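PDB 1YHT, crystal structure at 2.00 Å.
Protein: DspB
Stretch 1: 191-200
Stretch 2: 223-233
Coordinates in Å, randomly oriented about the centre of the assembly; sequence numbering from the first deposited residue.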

# COMPACT_ATOMS: atom_id res chain seq x y z
N SER A 191 -0.66 12.94 -17.58
CA SER A 191 0.58 13.05 -16.79
C SER A 191 1.50 11.84 -16.92
O SER A 191 2.54 11.80 -16.27
N ASN A 192 1.13 10.87 -17.77
CA ASN A 192 1.74 9.55 -17.72
C ASN A 192 3.20 9.54 -18.06
O ASN A 192 3.96 8.84 -17.39
N HIS A 193 3.61 10.29 -19.09
CA HIS A 193 5.02 10.23 -19.50
C HIS A 193 5.91 10.68 -18.37
O HIS A 193 6.90 10.06 -18.13
N GLU A 194 5.57 11.77 -17.70
CA GLU A 194 6.41 12.24 -16.58
C GLU A 194 6.39 11.28 -15.39
O GLU A 194 7.31 11.28 -14.58
N PHE A 195 5.34 10.47 -15.27
CA PHE A 195 5.28 9.48 -14.22
C PHE A 195 6.39 8.44 -14.37
O PHE A 195 6.99 8.04 -13.39
N ILE A 196 6.67 8.01 -15.60
CA ILE A 196 7.75 7.05 -15.86
C ILE A 196 9.05 7.59 -15.31
O ILE A 196 9.79 6.89 -14.58
N THR A 197 9.31 8.85 -15.64
CA THR A 197 10.51 9.52 -15.20
C THR A 197 10.59 9.59 -13.67
O THR A 197 11.64 9.35 -13.07
N TYR A 198 9.47 9.96 -13.06
CA TYR A 198 9.37 10.12 -11.61
C TYR A 198 9.57 8.75 -10.92
O TYR A 198 10.37 8.62 -10.02
N ALA A 199 8.84 7.75 -11.37
CA ALA A 199 8.90 6.43 -10.73
C ALA A 199 10.30 5.83 -10.93
O ALA A 199 10.86 5.24 -10.01
N ASN A 200 10.89 6.02 -12.11
CA ASN A 200 12.24 5.54 -12.34
C ASN A 200 13.21 6.21 -11.38
O ASN A 200 14.04 5.54 -10.79
N ASN A 223 1.70 2.29 -24.05
CA ASN A 223 2.49 3.33 -24.71
C ASN A 223 3.85 3.56 -24.13
O ASN A 223 4.75 3.98 -24.86
N THR A 224 4.00 3.31 -22.82
CA THR A 224 5.19 3.75 -22.07
C THR A 224 5.82 2.70 -21.12
O THR A 224 6.90 2.91 -20.63
N PHE A 225 5.14 1.60 -20.83
CA PHE A 225 5.63 0.73 -19.75
C PHE A 225 7.00 0.13 -19.98
O PHE A 225 7.68 -0.18 -19.04
N GLU A 226 7.41 -0.01 -21.23
CA GLU A 226 8.69 -0.55 -21.55
C GLU A 226 9.82 0.41 -21.16
O GLU A 226 10.95 -0.01 -21.16
N GLN A 227 9.50 1.66 -20.78
CA GLN A 227 10.50 2.63 -20.27
C GLN A 227 10.75 2.52 -18.75
O GLN A 227 11.66 3.11 -18.21
N ILE A 228 9.93 1.74 -18.08
CA ILE A 228 9.99 1.57 -16.62
C ILE A 228 11.14 0.65 -16.30
O ILE A 228 11.38 -0.30 -17.03
N ASN A 229 11.86 0.97 -15.23
CA ASN A 229 12.89 0.11 -14.65
C ASN A 229 12.32 -1.29 -14.54
O ASN A 229 11.36 -1.50 -13.81
N PRO A 230 12.91 -2.26 -15.24
CA PRO A 230 12.27 -3.56 -15.20
C PRO A 230 12.43 -4.28 -13.88
O PRO A 230 11.85 -5.33 -13.74
N ASN A 231 13.24 -3.74 -12.96
CA ASN A 231 13.34 -4.31 -11.63
C ASN A 231 12.22 -3.86 -10.66
O ASN A 231 12.09 -4.40 -9.54
N ILE A 232 11.42 -2.88 -11.06
CA ILE A 232 10.36 -2.42 -10.16
C ILE A 232 9.36 -3.56 -10.10
O ILE A 232 9.06 -4.22 -11.14
N GLU A 233 8.90 -3.86 -8.89
CA GLU A 233 8.01 -4.99 -8.66
C GLU A 233 6.58 -4.50 -8.51
O GLU A 233 6.34 -3.53 -7.82

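Packing of the helix 192-200 of DspB against the segment 223-233, followed along the helix. The two stretches bury 441 Å² between them, both sides summed, and the CA atoms nearest each other pair His193 with Thr224, Ile196 with Ile228 and Asn200 with Asn229. Ser191 occupies the N-cap position, but its side chain (chi1 p) makes no capping bond and lies out of reach of the second stretch. Asn192, chi1 t, points toward that stretch and reaches Thr224, a buried residue whose own side chain (chi1 p) points back at the helix. The modelled approach is very short, 2.6 Å from Asn192 ND2 to Thr224 OG1; because the amide is probably turned over in the model, the nature of this contact remains open. His193 leaves the helix sideways, yet with chi1 m the end of its side chain comes nearer, and the ring meets the methyl of Thr224 obliquely, with His193 ND1 3.4 Å from Thr224 CG2. Its backbone is also tied to the second stretch through water 1, which donates to His193 O and to Gln227 OE1, each oxygen 2.9 Å from the water O. This bridge links the first turn of the helix to the end of a long, exposed side chain. Glu194 is out of reach, and Phe195 (chi1 t), though buried, makes no close contact across the interface.

Ile196 is the centre of the apolar packing and has the largest area covered by the other stretch, 75 Å². It points toward the partner with chi1 and chi2 both m, and its branches spread over three residues: Ile196 CD1 lies 3.7 Å from Thr224 OG1 and 3.8 Å from Ile228 CG1, while Ile196 CG2 packs 3.6 Å from Gln227 CB. Gln227 (chi1 m, chi2 t) thus offers its aliphatic base to the isoleucine and its terminal oxygen to the water. Thr197 points away, and Tyr198 is out of reach. Ala199, one turn beyond Phe195, points toward the second stretch; its short side chain meets the end of Ile228, with Ala199 CB 4.3 Å from Ile228 CD1. Ile228 (chi1 and chi2 m) starts out sideways but brings its end nearer, so that it contacts both Ile196 and Ala199.

Asn200 takes part in two direct hydrogen bonds across the interface. Its CA-to-CB bond runs sideways, but chi1 m brings the amide to the opposing backbone, where Asn200 ND2 donates to Gln227 O at 2.8 Å and Asn229 N donates to Asn200 OD1, also at 2.8 Å. Both are nearly straight, at 163° and 167°, so one amide satisfies a carbonyl and an NH on either side of Ile228 in sequence. Asn229 (chi1 t) points toward the helix and opens a type I turn ending at Ile232; within that turn Asn231 N donates to Asn229 OD1 at 2.9 Å. Ile232 (chi1 m, chi2 t) closes this end of the contact, its CD1 4.0 Å from Asn200 OD1.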

# COMPACT_ATOMS: atom_id res chain seq x y z
CB SER A 191 0.27 13.33 -15.30
OG SER A 191 -0.20 12.18 -14.61
CB ASN A 192 1.03 8.51 -18.58
CG ASN A 192 1.62 7.10 -18.37
OD1 ASN A 192 1.31 6.39 -17.36
ND2 ASN A 192 2.53 6.72 -19.26
CB HIS A 193 5.31 11.02 -20.78
CG HIS A 193 4.51 10.53 -21.95
ND1 HIS A 193 4.93 9.48 -22.75
CD2 HIS A 193 3.28 10.87 -22.40
CE1 HIS A 193 3.99 9.22 -23.65
NE2 HIS A 193 3.00 10.06 -23.47
CB GLU A 194 5.99 13.64 -16.15
CG GLU A 194 6.33 14.70 -17.16
CD GLU A 194 7.83 14.99 -17.25
OE1 GLU A 194 8.59 14.68 -16.27
OE2 GLU A 194 8.22 15.53 -18.32
CB PHE A 195 3.90 8.83 -14.12
CG PHE A 195 3.83 7.79 -13.04
CD1 PHE A 195 3.93 8.18 -11.71
CD2 PHE A 195 3.77 6.43 -13.37
CE1 PHE A 195 3.92 7.25 -10.69
CE2 PHE A 195 3.75 5.44 -12.35
CZ PHE A 195 3.84 5.84 -11.01
CB ILE A 196 7.95 6.81 -17.37
CG1 ILE A 196 6.66 6.29 -18.01
CG2 ILE A 196 9.16 5.90 -17.64
CD1 ILE A 196 5.99 5.24 -17.29
CB THR A 197 10.56 10.95 -15.81
OG1 THR A 197 10.46 10.84 -17.23
CG2 THR A 197 11.82 11.66 -15.43
CB TYR A 198 7.97 10.70 -11.29
CG TYR A 198 7.61 10.86 -9.82
CD1 TYR A 198 8.19 11.86 -9.03
CD2 TYR A 198 6.68 10.00 -9.21
CE1 TYR A 198 7.87 12.00 -7.67
CE2 TYR A 198 6.37 10.13 -7.84
CZ TYR A 198 6.96 11.14 -7.08
OH TYR A 198 6.65 11.29 -5.73
CB ALA A 199 7.83 5.51 -11.29
CB ASN A 200 12.66 5.72 -13.81
CG ASN A 200 12.14 4.63 -14.72
OD1 ASN A 200 11.67 3.59 -14.25
ND2 ASN A 200 12.23 4.84 -16.04
CB ASN A 223 1.79 4.70 -24.66
CG ASN A 223 0.74 4.84 -25.70
OD1 ASN A 223 0.60 3.97 -26.58
ND2 ASN A 223 -0.04 5.91 -25.61
CB THR A 224 4.85 4.98 -21.21
OG1 THR A 224 3.81 4.67 -20.28
CG2 THR A 224 4.43 6.20 -22.07
CB PHE A 225 4.62 -0.36 -19.35
CG PHE A 225 4.67 -1.58 -20.20
CD1 PHE A 225 5.05 -2.81 -19.64
CD2 PHE A 225 4.31 -1.53 -21.54
CE1 PHE A 225 5.06 -3.98 -20.42
CE2 PHE A 225 4.32 -2.69 -22.33
CZ PHE A 225 4.69 -3.91 -21.77
CB GLU A 226 8.77 -0.91 -23.03
CG GLU A 226 7.68 -1.90 -23.47
CD GLU A 226 7.59 -2.07 -24.98
OE1 GLU A 226 7.05 -1.18 -25.69
OE2 GLU A 226 8.08 -3.11 -25.44
CB GLN A 227 10.02 4.06 -20.56
CG GLN A 227 9.84 4.38 -22.04
CD GLN A 227 9.01 5.63 -22.29
OE1 GLN A 227 9.20 6.64 -21.65
NE2 GLN A 227 8.05 5.54 -23.21
CB ILE A 228 8.61 0.94 -16.11
CG1 ILE A 228 7.60 2.04 -15.93
CG2 ILE A 228 8.75 0.15 -14.83
CD1 ILE A 228 7.77 2.81 -14.60
CB ASN A 229 13.27 0.63 -13.23
CG ASN A 229 14.37 -0.18 -12.52
OD1 ASN A 229 14.74 -1.25 -12.95
ND2 ASN A 229 14.90 0.35 -11.40
CB PRO A 230 12.97 -4.35 -16.31
CG PRO A 230 14.34 -3.71 -16.45
CD PRO A 230 14.14 -2.25 -16.05
CB ASN A 231 14.70 -3.99 -10.99
CG ASN A 231 15.87 -4.75 -11.65
OD1 ASN A 231 17.01 -4.25 -11.67
ND2 ASN A 231 15.60 -5.94 -12.17
CB ILE A 232 9.66 -1.16 -10.65
CG1 ILE A 232 10.62 0.03 -10.56
CG2 ILE A 232 8.36 -0.89 -9.78
CD1 ILE A 232 10.09 1.32 -11.32
CB GLU A 233 8.47 -5.82 -7.45
CG GLU A 233 9.94 -6.29 -7.56
CD GLU A 233 10.44 -7.14 -6.41
OE1 GLU A 233 9.71 -7.35 -5.42
OE2 GLU A 233 11.62 -7.59 -6.47
O HOH W 1 8.06 9.09 -20.56